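Local coordinates for FERM, RhoGEF and pleckstrin domain protein 2 (PDB 6D21), which probably acts as a guanine nucleotide exchange factor that activates RAC1, this chain being its FERM domain, the part concerned with membrane targeting, at residues A[6-11]-A[27-32]; A[35-40]-A[97-102]; A[126-131]-A[147-152]; A[213-218]-A[223-228]. One frame throughout, in Å; residues are numbered along the deposited sequence.

The three lobes of a FERM domain illustrate how contact chemistry follows place in the fold. Contacts 1 and 2 both use helix 26-36 and touch each other through Leu-11 and Leu-99. Contact 1 is part of the buried aliphatic core of the ubiquitin-like lobe, whereas contact 2 carries the same chemistry across to the helical central lobe, with a partly exposed rim. Contact 3, inside that helical lobe, adds a water bridge at the surface to a leucine-valine core. Contact 4, 29 to 32 Å from the others, centre to centre, belongs to the PH-like lobe and stands apart: backbone hydrogen bonds dominate it, and side chains line two different faces.

Contact 1 (A[6-11]-A[27-32]); sequences IRVQGL and QLLLSD
Leu-29 meets the sheet of the ubiquitin-like lobe with both of its methyls, and the two residues that receive it, Ile-6 and Val-8, lie two positions apart on one strand. The closer pair is Leu-29 CD2 against Ile-6 CG2, at 3.9 Å. The second methyl, Leu-29 CD1, reaches toward Val-8 CG2 at 4.2 Å, so the forked end of the leucine spans both strand residues. Its CG stands anti to the backbone N (chi1 178°), which carries the fork away from the helix toward the strand. In Ile-6 the CG2 branch makes the closest touch, while CD1, at the end of the longer arm, lies a little farther from the same methyl, Leu-29 CD2; the isoleucine and leucine meet at a slant rather than end on. No hydrogen bond crosses the contact, and all three residues are buried: the interaction is purely aliphatic. The intervening Arg-7 has its CB directed away from the helix, as expected of a strand with one apolar and one more polar face. This is the helix-on-sheet core of a beta-grasp fold. Strand 3-9 runs between strands 15-21 and 76-81 and is hydrogen-bonded to both, while helix 26-36 lies across the sheet. Leu-20, Phe-77 and Ile-65 complete the apolar surroundings: Leu-20 touches Leu-29, Phe-77 touches Ile-6 and Val-8, and Ile-65 touches both Ile-6 and Leu-29.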
# COMPACT_ATOMS: atom_id res chain seq x y z
N ILE A 6 15.15 13.76 -10.91
CA ILE A 6 14.52 12.52 -10.51
C ILE A 6 13.06 12.53 -10.94
O ILE A 6 12.35 13.53 -10.83
CB ILE A 6 14.69 12.30 -8.98
CG1 ILE A 6 16.17 12.01 -8.67
CG2 ILE A 6 13.83 11.18 -8.48
CD1 ILE A 6 16.42 11.50 -7.27
N ARG A 7 12.64 11.39 -11.47
CA ARG A 7 11.31 11.21 -12.02
C ARG A 7 10.44 10.48 -11.01
O ARG A 7 10.77 9.37 -10.55
CB ARG A 7 11.40 10.41 -13.32
CG ARG A 7 10.08 10.13 -14.01
CD ARG A 7 10.12 8.79 -14.74
NE ARG A 7 11.28 8.63 -15.62
CZ ARG A 7 11.23 8.71 -16.95
NH1 ARG A 7 10.09 8.97 -17.58
NH2 ARG A 7 12.34 8.53 -17.65
N VAL A 8 9.32 11.09 -10.64
CA VAL A 8 8.45 10.45 -9.66
C VAL A 8 7.03 10.31 -10.20
O VAL A 8 6.41 11.28 -10.62
CB VAL A 8 8.40 11.23 -8.35
CG1 VAL A 8 7.36 10.61 -7.41
CG2 VAL A 8 9.78 11.26 -7.70
N GLN A 9 6.54 9.09 -10.19
CA GLN A 9 5.18 8.82 -10.60
C GLN A 9 4.20 9.01 -9.45
O GLN A 9 4.38 8.43 -8.37
CB GLN A 9 5.06 7.39 -11.13
CG GLN A 9 3.65 6.98 -11.46
CD GLN A 9 3.60 5.67 -12.20
OE1 GLN A 9 4.00 5.59 -13.37
NE2 GLN A 9 3.13 4.63 -11.52
N GLY A 10 3.16 9.82 -9.67
CA GLY A 10 2.17 10.07 -8.63
C GLY A 10 1.21 8.90 -8.51
O GLY A 10 1.27 7.95 -9.29
N LEU A 11 0.32 8.95 -7.51
CA LEU A 11 -0.68 7.91 -7.37
C LEU A 11 -1.69 7.97 -8.52
O LEU A 11 -2.35 6.98 -8.84
CB LEU A 11 -1.37 8.02 -6.01
CG LEU A 11 -0.72 7.10 -4.96
CD1 LEU A 11 -1.11 7.49 -3.52
CD2 LEU A 11 -1.12 5.66 -5.26
N GLN A 27 14.70 12.34 2.34
CA GLN A 27 13.71 13.22 2.95
C GLN A 27 13.45 14.47 2.10
O GLN A 27 12.32 14.95 2.01
CB GLN A 27 14.16 13.65 4.35
CG GLN A 27 13.08 14.45 5.11
CD GLN A 27 11.77 13.68 5.24
OE1 GLN A 27 11.74 12.60 5.84
NE2 GLN A 27 10.70 14.21 4.68
N LEU A 28 14.51 14.98 1.47
CA LEU A 28 14.41 16.15 0.60
C LEU A 28 13.49 15.87 -0.59
O LEU A 28 12.63 16.68 -0.93
CB LEU A 28 15.81 16.58 0.12
CG LEU A 28 15.97 17.89 -0.65
CD1 LEU A 28 15.36 19.07 0.10
CD2 LEU A 28 17.43 18.13 -0.94
N LEU A 29 13.66 14.71 -1.23
CA LEU A 29 12.81 14.33 -2.35
C LEU A 29 11.34 14.17 -1.90
O LEU A 29 10.42 14.62 -2.58
CB LEU A 29 13.31 13.05 -3.00
CG LEU A 29 12.47 12.51 -4.16
CD1 LEU A 29 12.42 13.53 -5.30
CD2 LEU A 29 13.04 11.17 -4.63
N LEU A 30 11.14 13.49 -0.77
CA LEU A 30 9.80 13.33 -0.19
C LEU A 30 9.13 14.67 0.05
O LEU A 30 7.96 14.87 -0.30
CB LEU A 30 9.85 12.56 1.13
CG LEU A 30 9.91 11.02 1.14
CD1 LEU A 30 10.52 10.54 2.44
CD2 LEU A 30 8.52 10.42 0.97
N SER A 31 9.88 15.59 0.66
CA SER A 31 9.35 16.92 0.95
C SER A 31 8.99 17.68 -0.31
O SER A 31 7.93 18.30 -0.38
CB SER A 31 10.36 17.74 1.77
OG SER A 31 10.56 17.11 3.03
N ASP A 32 9.86 17.63 -1.32
CA ASP A 32 9.60 18.30 -2.58
C ASP A 32 8.38 17.70 -3.29
O ASP A 32 7.60 18.44 -3.91
CB ASP A 32 10.83 18.22 -3.49
CG ASP A 32 11.96 19.13 -3.03
OD1 ASP A 32 11.73 19.95 -2.11
OD2 ASP A 32 13.07 19.02 -3.58

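Contact 2 (A[35-40]-A[97-102]); sequences RRINLI and RYLFSL
A single methyl of Leu-99 settles against both ends of the fork of Leu-39, and this is the tight part of the contact. Leu-99 CD1 lies 3.8 Å from Leu-39 CD2 and also 3.8 Å from Leu-39 CD1, a methyl set equally against both prongs of the fork, with both leucines buried. The CB of Leu-39 does not point straight at the helix; a CG anti to the backbone N (chi1 -178°) swings the branches round to it. The looser side belongs to Ile-37, which is partly exposed and brings only its CD1 to the same methyl, Leu-99 CD1, at 4.2 Å. Between them Asn-38 is turned to solvent. Its positive phi (53°) marks it as the C-prime residue of the Schellman motif that ends helix 26-36, and this reversal places Ile-37 and Leu-39 on either side of it in the chain, both able to reach helix 94-110. On that helix, Ser-101 OG donates a hydrogen bond of 2.7 Å to Tyr-98 O, which also accepts from Leu-102 N. The contact thus joins the ubiquitin-like lobe to the helical central lobe without any hydrogen bond of its own. Leu-79 of strand 76-81 and Phe-45 of strand 45-50 extend the apolar patch around Leu-99, and helix 172-183 packs against Arg-97, Tyr-98 and Phe-100 of the same helix.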
# COMPACT_ATOMS: atom_id res chain seq x y z
N ARG A 35 5.31 18.91 -1.39
CA ARG A 35 5.05 20.32 -1.73
C ARG A 35 4.48 20.48 -3.14
O ARG A 35 3.55 21.24 -3.35
CB ARG A 35 6.32 21.15 -1.60
CG ARG A 35 6.13 22.63 -1.98
CD ARG A 35 7.43 23.41 -1.86
NE ARG A 35 8.18 22.94 -0.70
CZ ARG A 35 9.34 22.31 -0.75
NH1 ARG A 35 9.92 21.90 0.37
NH2 ARG A 35 9.92 22.08 -1.92
N ARG A 36 5.05 19.76 -4.09
CA ARG A 36 4.62 19.87 -5.48
C ARG A 36 3.11 19.57 -5.60
O ARG A 36 2.38 20.32 -6.23
CB ARG A 36 5.45 18.94 -6.37
CG ARG A 36 5.11 18.95 -7.87
CD ARG A 36 5.66 20.15 -8.60
NE ARG A 36 7.08 20.39 -8.31
CZ ARG A 36 8.10 19.87 -9.00
NH1 ARG A 36 7.88 19.06 -10.03
NH2 ARG A 36 9.34 20.16 -8.65
N ILE A 37 2.65 18.49 -4.97
CA ILE A 37 1.25 18.11 -5.09
C ILE A 37 0.41 18.63 -3.90
O ILE A 37 -0.77 18.34 -3.80
CB ILE A 37 1.08 16.58 -5.21
CG1 ILE A 37 1.44 15.86 -3.91
CG2 ILE A 37 1.90 16.05 -6.40
CD1 ILE A 37 1.15 14.34 -3.96
N ASN A 38 1.05 19.43 -3.04
CA ASN A 38 0.40 20.04 -1.88
C ASN A 38 -0.31 18.99 -1.01
O ASN A 38 -1.49 19.12 -0.71
CB ASN A 38 -0.59 21.13 -2.31
CG ASN A 38 -0.86 22.15 -1.21
OD1 ASN A 38 0.03 22.47 -0.41
ND2 ASN A 38 -2.08 22.66 -1.16
N LEU A 39 0.42 17.96 -0.64
CA LEU A 39 -0.10 16.90 0.22
C LEU A 39 0.08 17.30 1.69
O LEU A 39 1.19 17.23 2.22
CB LEU A 39 0.62 15.58 -0.08
CG LEU A 39 0.16 14.36 0.72
CD1 LEU A 39 -1.37 14.28 0.72
CD2 LEU A 39 0.78 13.04 0.20
N ILE A 40 -0.99 17.71 2.35
CA ILE A 40 -0.89 18.15 3.75
C ILE A 40 -0.77 16.95 4.71
O ILE A 40 0.09 16.95 5.59
CB ILE A 40 -2.09 19.03 4.14
CG1 ILE A 40 -2.20 20.23 3.19
CG2 ILE A 40 -1.97 19.54 5.59
CD1 ILE A 40 -3.45 21.06 3.42
N ARG A 97 -7.99 11.63 0.87
CA ARG A 97 -8.92 10.53 0.61
C ARG A 97 -8.87 10.13 -0.85
O ARG A 97 -8.99 8.96 -1.17
CB ARG A 97 -10.35 10.90 1.00
CG ARG A 97 -10.55 11.07 2.52
CD ARG A 97 -12.03 11.18 2.90
NE ARG A 97 -12.70 12.29 2.24
CZ ARG A 97 -12.83 13.50 2.77
NH1 ARG A 97 -12.34 13.74 3.98
NH2 ARG A 97 -13.46 14.46 2.12
N TYR A 98 -8.73 11.11 -1.74
CA TYR A 98 -8.55 10.86 -3.16
C TYR A 98 -7.32 9.98 -3.42
O TYR A 98 -7.39 8.97 -4.13
CB TYR A 98 -8.43 12.19 -3.91
CG TYR A 98 -8.05 12.08 -5.37
CD1 TYR A 98 -8.78 11.28 -6.25
CD2 TYR A 98 -6.97 12.80 -5.89
CE1 TYR A 98 -8.45 11.19 -7.61
CE2 TYR A 98 -6.63 12.73 -7.26
CZ TYR A 98 -7.37 11.93 -8.11
OH TYR A 98 -7.01 11.85 -9.44
N LEU A 99 -6.20 10.35 -2.79
CA LEU A 99 -4.97 9.58 -2.95
C LEU A 99 -5.14 8.18 -2.43
O LEU A 99 -4.66 7.22 -3.05
CB LEU A 99 -3.79 10.27 -2.24
CG LEU A 99 -3.25 11.56 -2.87
CD1 LEU A 99 -1.92 11.96 -2.24
CD2 LEU A 99 -3.06 11.40 -4.38
N PHE A 100 -5.83 8.02 -1.30
CA PHE A 100 -6.09 6.66 -0.82
C PHE A 100 -6.96 5.86 -1.78
O PHE A 100 -6.70 4.69 -2.01
CB PHE A 100 -6.72 6.67 0.58
CG PHE A 100 -5.70 6.56 1.67
CD1 PHE A 100 -5.05 7.69 2.12
CD2 PHE A 100 -5.37 5.32 2.21
CE1 PHE A 100 -4.06 7.60 3.11
CE2 PHE A 100 -4.40 5.23 3.22
CZ PHE A 100 -3.74 6.38 3.66
N SER A 101 -7.98 6.48 -2.38
CA SER A 101 -8.78 5.75 -3.37
C SER A 101 -7.92 5.34 -4.60
O SER A 101 -8.13 4.27 -5.17
CB SER A 101 -10.00 6.57 -3.81
OG SER A 101 -9.67 7.65 -4.65
N LEU A 102 -6.95 6.16 -4.97
CA LEU A 102 -6.01 5.81 -6.05
C LEU A 102 -5.07 4.70 -5.63
O LEU A 102 -4.62 3.92 -6.47
CB LEU A 102 -5.19 7.02 -6.48
CG LEU A 102 -5.95 8.15 -7.17
CD1 LEU A 102 -5.01 9.33 -7.42
CD2 LEU A 102 -6.57 7.66 -8.47

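Contact 3 (A[126-131]-A[147-152]); sequences HLVQSE and NKLLPC
Glu-131 OE2 is gripped twice: it takes a hydrogen bond of 2.7 Å from a water, HOH 1, and forms a salt bridge with Lys-105 of helix 94-110. The same water donates to Asn-147 OD1 at 3.1 Å and so ties the end of helix 117-132 to the loop that follows helix 137-146. The bridge suits the partners, since the carboxylate and the amide oxygen are both acceptors and the water supplies both protons. The bond from ND2 to Phe-143 O probably sets the Asn-147 amide so that OD1 faces the water. Beneath this polar rim the contact is apolar. Val-128 CG2 meets Leu-149 CD1 at 3.8 Å, the two side chains crossing at about a right angle; the valine uses the branch that lies beside its backbone N. In Leu-127, the residue before Val-128, CB also points toward the loop but stays 4.7 Å from Leu-149 CD2. The loop has no regular structure, yet Gln-153 holds its backbone: its OE1 accepts from Leu-149 N and Leu-150 N, and its NE2 donates to Asn-147 O, which probably helps to present Leu-149 to the helix. Within the helical lobe the contact therefore combines a buried leucine-valine pair with a solvated edge, where Lys-105 probably helps to keep Glu-131 ionised and the water lets two acceptors sit near each other.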
# COMPACT_ATOMS: atom_id res chain seq x y z
N HIS A 126 -17.65 2.21 -8.57
CA HIS A 126 -17.44 3.52 -7.94
C HIS A 126 -16.26 4.28 -8.54
O HIS A 126 -16.29 5.51 -8.68
CB HIS A 126 -17.24 3.38 -6.43
CG HIS A 126 -18.51 3.09 -5.69
ND1 HIS A 126 -19.54 4.00 -5.61
CD2 HIS A 126 -18.92 1.99 -5.03
CE1 HIS A 126 -20.53 3.47 -4.92
NE2 HIS A 126 -20.18 2.25 -4.56
N LEU A 127 -15.21 3.54 -8.88
CA LEU A 127 -14.07 4.14 -9.54
C LEU A 127 -14.48 4.72 -10.90
O LEU A 127 -14.02 5.79 -11.29
CB LEU A 127 -12.94 3.12 -9.69
CG LEU A 127 -12.25 2.74 -8.36
CD1 LEU A 127 -11.28 1.58 -8.59
CD2 LEU A 127 -11.50 3.94 -7.76
N VAL A 128 -15.38 4.05 -11.60
CA VAL A 128 -15.85 4.59 -12.88
C VAL A 128 -16.68 5.86 -12.63
O VAL A 128 -16.54 6.85 -13.35
CB VAL A 128 -16.68 3.56 -13.69
CG1 VAL A 128 -17.26 4.21 -14.93
CG2 VAL A 128 -15.83 2.36 -14.10
N GLN A 129 -17.50 5.84 -11.59
CA GLN A 129 -18.33 7.00 -11.26
C GLN A 129 -17.43 8.20 -10.99
O GLN A 129 -17.72 9.31 -11.43
CB GLN A 129 -19.23 6.72 -10.05
CG GLN A 129 -20.20 7.84 -9.70
CD GLN A 129 -21.26 8.07 -10.77
OE1 GLN A 129 -21.77 7.12 -11.37
NE2 GLN A 129 -21.59 9.34 -11.02
N SER A 130 -16.33 7.96 -10.28
CA SER A 130 -15.43 9.04 -9.89
C SER A 130 -14.71 9.69 -11.08
O SER A 130 -14.48 10.89 -11.08
CB SER A 130 -14.39 8.54 -8.89
OG SER A 130 -13.34 7.86 -9.56
N GLU A 131 -14.33 8.89 -12.08
CA GLU A 131 -13.58 9.43 -13.20
C GLU A 131 -14.47 10.09 -14.26
O GLU A 131 -14.18 11.20 -14.70
CB GLU A 131 -12.72 8.34 -13.86
CG GLU A 131 -11.28 8.28 -13.35
CD GLU A 131 -10.33 7.64 -14.36
OE1 GLU A 131 -10.36 8.02 -15.55
OE2 GLU A 131 -9.55 6.75 -13.96
N ASN A 147 -9.52 1.54 -20.34
CA ASN A 147 -9.01 1.59 -18.97
C ASN A 147 -9.12 0.23 -18.28
O ASN A 147 -10.20 -0.36 -18.23
CB ASN A 147 -9.76 2.63 -18.15
CG ASN A 147 -9.56 4.04 -18.66
OD1 ASN A 147 -8.78 4.81 -18.10
ND2 ASN A 147 -10.26 4.38 -19.74
N LYS A 148 -8.03 -0.26 -17.72
CA LYS A 148 -8.09 -1.52 -17.01
C LYS A 148 -8.11 -1.27 -15.50
O LYS A 148 -7.24 -0.61 -14.96
CB LYS A 148 -6.93 -2.42 -17.42
CG LYS A 148 -7.02 -3.81 -16.80
CD LYS A 148 -6.08 -4.78 -17.48
CE LYS A 148 -6.75 -6.14 -17.63
NZ LYS A 148 -5.89 -7.24 -17.12
N LEU A 149 -9.14 -1.78 -14.84
CA LEU A 149 -9.32 -1.61 -13.40
C LEU A 149 -9.10 -2.92 -12.66
O LEU A 149 -8.69 -2.92 -11.50
CB LEU A 149 -10.71 -1.07 -13.10
CG LEU A 149 -11.07 0.19 -13.88
CD1 LEU A 149 -12.57 0.41 -13.91
CD2 LEU A 149 -10.36 1.36 -13.25
N LEU A 150 -9.39 -4.02 -13.34
CA LEU A 150 -9.30 -5.36 -12.75
C LEU A 150 -8.32 -6.22 -13.54
O LEU A 150 -8.23 -6.08 -14.74
CB LEU A 150 -10.69 -6.03 -12.72
CG LEU A 150 -11.80 -5.24 -12.02
CD1 LEU A 150 -13.08 -6.07 -11.87
CD2 LEU A 150 -11.30 -4.79 -10.66
N PRO A 151 -7.60 -7.12 -12.86
CA PRO A 151 -6.63 -7.98 -13.55
C PRO A 151 -7.29 -8.82 -14.67
O PRO A 151 -6.75 -8.90 -15.76
CB PRO A 151 -6.09 -8.87 -12.43
CG PRO A 151 -6.32 -8.07 -11.16
CD PRO A 151 -7.59 -7.30 -11.40
N CYS A 152 -8.46 -9.41 -14.40
CA CYS A 152 -9.23 -10.15 -15.40
C CYS A 152 -10.58 -9.48 -15.58
O CYS A 152 -11.59 -9.97 -15.09
CB CYS A 152 -9.43 -11.61 -14.99
SG CYS A 152 -7.95 -12.64 -14.95
O HOH W 1 -8.35 4.62 -15.04

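Contact 4 (A[213-218]-A[223-228]); sequences LQVFQG and NTFNWS
Leu-213 and Phe-225 face each other as an antiparallel hydrogen-bonded pair, each backbone giving and taking one bond: Leu-213 N to Phe-225 O and Phe-225 N to Leu-213 O, both 2.9 Å. Two residues on, Val-215 N donates to Asn-223 O, also at 2.9 Å, but the return bond from Asn-223 N to Val-215 O is weak at 3.4 Å. Gln-214 and Thr-224 form the non-hydrogen-bonded pair between them, where Thr-224 CA comes 3.4 Å from Leu-213 O in a CA-H...O contact. The side chains of this pair lie alongside one another, pointing the same way, and a water, HOH 2, sits between Gln-214 NE2, which donates to it at 3.0 Å, and Thr-224 OG1. Gln-214 OE1 lies at the edge of the Phe-216 ring, in its plane. On the other face Val-215 CG2 reaches Phe-225 CE2 at 3.7 Å, the diagonal neighbour rather than the paired one; CG1 stands anti to the backbone N (chi1 -179°), which turns CG2, beside that N, to the ring. Leu-213 CD1 approaches the ring of Trp-227 at CZ3, 3.9 Å away. That indole is positioned from outside: its NE1 bonds His-210 O, and His-277 of the C-terminal helix meets it edge-to-face. Strand 239-244 lies beyond, with Phe-240 and Ile-242 on Leu-213 and Leu-244 on Phe-225. In this hairpin of the PH-like lobe, backbone bonds fix the register; Leu-213, Val-215 and Phe-225 join the apolar interior, with Asn-223 at the exposed margin, while the other face carries the water-linked Gln-214 and Thr-224 beside the buried Phe-216 ring.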
# COMPACT_ATOMS: atom_id res chain seq x y z
N LEU A 213 0.76 -7.28 14.33
CA LEU A 213 1.22 -8.21 13.30
C LEU A 213 0.13 -9.19 12.88
O LEU A 213 -0.75 -9.53 13.67
CB LEU A 213 2.47 -8.97 13.76
CG LEU A 213 3.81 -8.30 13.45
CD1 LEU A 213 4.02 -7.02 14.25
CD2 LEU A 213 4.95 -9.25 13.69
N GLN A 214 0.19 -9.63 11.63
CA GLN A 214 -0.75 -10.63 11.15
C GLN A 214 -0.02 -11.81 10.54
O GLN A 214 1.09 -11.67 10.05
CB GLN A 214 -1.70 -10.04 10.12
CG GLN A 214 -2.60 -8.98 10.67
CD GLN A 214 -3.09 -8.05 9.59
OE1 GLN A 214 -2.47 -7.93 8.53
NE2 GLN A 214 -4.20 -7.36 9.84
N VAL A 215 -0.67 -12.97 10.60
CA VAL A 215 -0.12 -14.18 10.04
C VAL A 215 -1.12 -14.76 9.05
O VAL A 215 -2.29 -14.97 9.40
CB VAL A 215 0.20 -15.23 11.12
CG1 VAL A 215 0.79 -16.47 10.48
CG2 VAL A 215 1.15 -14.65 12.15
N PHE A 216 -0.66 -14.99 7.83
CA PHE A 216 -1.53 -15.56 6.81
C PHE A 216 -1.02 -16.90 6.34
O PHE A 216 0.18 -17.11 6.22
CB PHE A 216 -1.64 -14.63 5.61
CG PHE A 216 -2.47 -13.42 5.85
CD1 PHE A 216 -1.92 -12.29 6.45
CD2 PHE A 216 -3.80 -13.38 5.44
CE1 PHE A 216 -2.69 -11.16 6.65
CE2 PHE A 216 -4.57 -12.25 5.63
CZ PHE A 216 -4.02 -11.13 6.24
N GLN A 217 -1.95 -17.81 6.07
CA GLN A 217 -1.65 -19.03 5.35
C GLN A 217 -2.40 -18.94 4.04
O GLN A 217 -3.63 -18.99 4.04
CB GLN A 217 -2.05 -20.28 6.13
CG GLN A 217 -1.53 -21.58 5.55
CD GLN A 217 -1.85 -22.78 6.42
OE1 GLN A 217 -2.51 -22.66 7.46
NE2 GLN A 217 -1.39 -23.95 6.00
N GLY A 218 -1.68 -18.77 2.94
CA GLY A 218 -2.32 -18.43 1.69
C GLY A 218 -2.91 -17.04 1.85
O GLY A 218 -2.20 -16.12 2.26
N ASN A 223 -4.01 -15.53 12.23
CA ASN A 223 -3.78 -14.92 13.54
C ASN A 223 -3.43 -13.45 13.51
O ASN A 223 -2.88 -12.96 12.54
CB ASN A 223 -2.66 -15.67 14.26
CG ASN A 223 -3.04 -16.05 15.67
OD1 ASN A 223 -3.60 -15.25 16.42
ND2 ASN A 223 -2.74 -17.29 16.04
N THR A 224 -3.76 -12.76 14.60
CA THR A 224 -3.43 -11.35 14.79
C THR A 224 -2.86 -11.10 16.18
O THR A 224 -3.50 -11.40 17.20
CB THR A 224 -4.67 -10.45 14.60
OG1 THR A 224 -5.12 -10.52 13.24
CG2 THR A 224 -4.32 -9.00 14.94
N PHE A 225 -1.64 -10.56 16.23
CA PHE A 225 -1.01 -10.19 17.50
C PHE A 225 -1.01 -8.69 17.67
O PHE A 225 -0.24 -7.98 17.01
CB PHE A 225 0.42 -10.74 17.56
CG PHE A 225 0.50 -12.21 17.25
CD1 PHE A 225 -0.01 -13.15 18.13
CD2 PHE A 225 1.07 -12.65 16.06
CE1 PHE A 225 0.06 -14.51 17.84
CE2 PHE A 225 1.14 -14.01 15.76
CZ PHE A 225 0.63 -14.94 16.66
N ASN A 226 -1.89 -8.20 18.53
CA ASN A 226 -2.00 -6.78 18.79
C ASN A 226 -0.73 -6.27 19.43
O ASN A 226 -0.01 -7.04 20.07
CB ASN A 226 -3.19 -6.48 19.70
CG ASN A 226 -4.50 -6.93 19.10
OD1 ASN A 226 -4.88 -6.49 18.02
ND2 ASN A 226 -5.18 -7.84 19.79
N TRP A 227 -0.47 -4.98 19.27
CA TRP A 227 0.71 -4.38 19.88
C TRP A 227 0.76 -4.64 21.38
O TRP A 227 1.83 -4.89 21.93
CB TRP A 227 0.75 -2.87 19.65
CG TRP A 227 0.78 -2.45 18.23
CD1 TRP A 227 -0.13 -1.67 17.59
CD2 TRP A 227 1.78 -2.79 17.25
NE1 TRP A 227 0.24 -1.48 16.28
CE2 TRP A 227 1.40 -2.16 16.04
CE3 TRP A 227 2.95 -3.55 17.28
CZ2 TRP A 227 2.16 -2.27 14.88
CZ3 TRP A 227 3.70 -3.66 16.11
CH2 TRP A 227 3.31 -3.02 14.93
N SER A 228 -0.40 -4.58 22.03
CA SER A 228 -0.49 -4.78 23.48
C SER A 228 -0.01 -6.17 23.89
O SER A 228 0.47 -6.37 25.01
CB SER A 228 -1.93 -4.57 23.97
OG SER A 228 -2.79 -5.53 23.38
O HOH W 2 -6.00 -8.52 12.01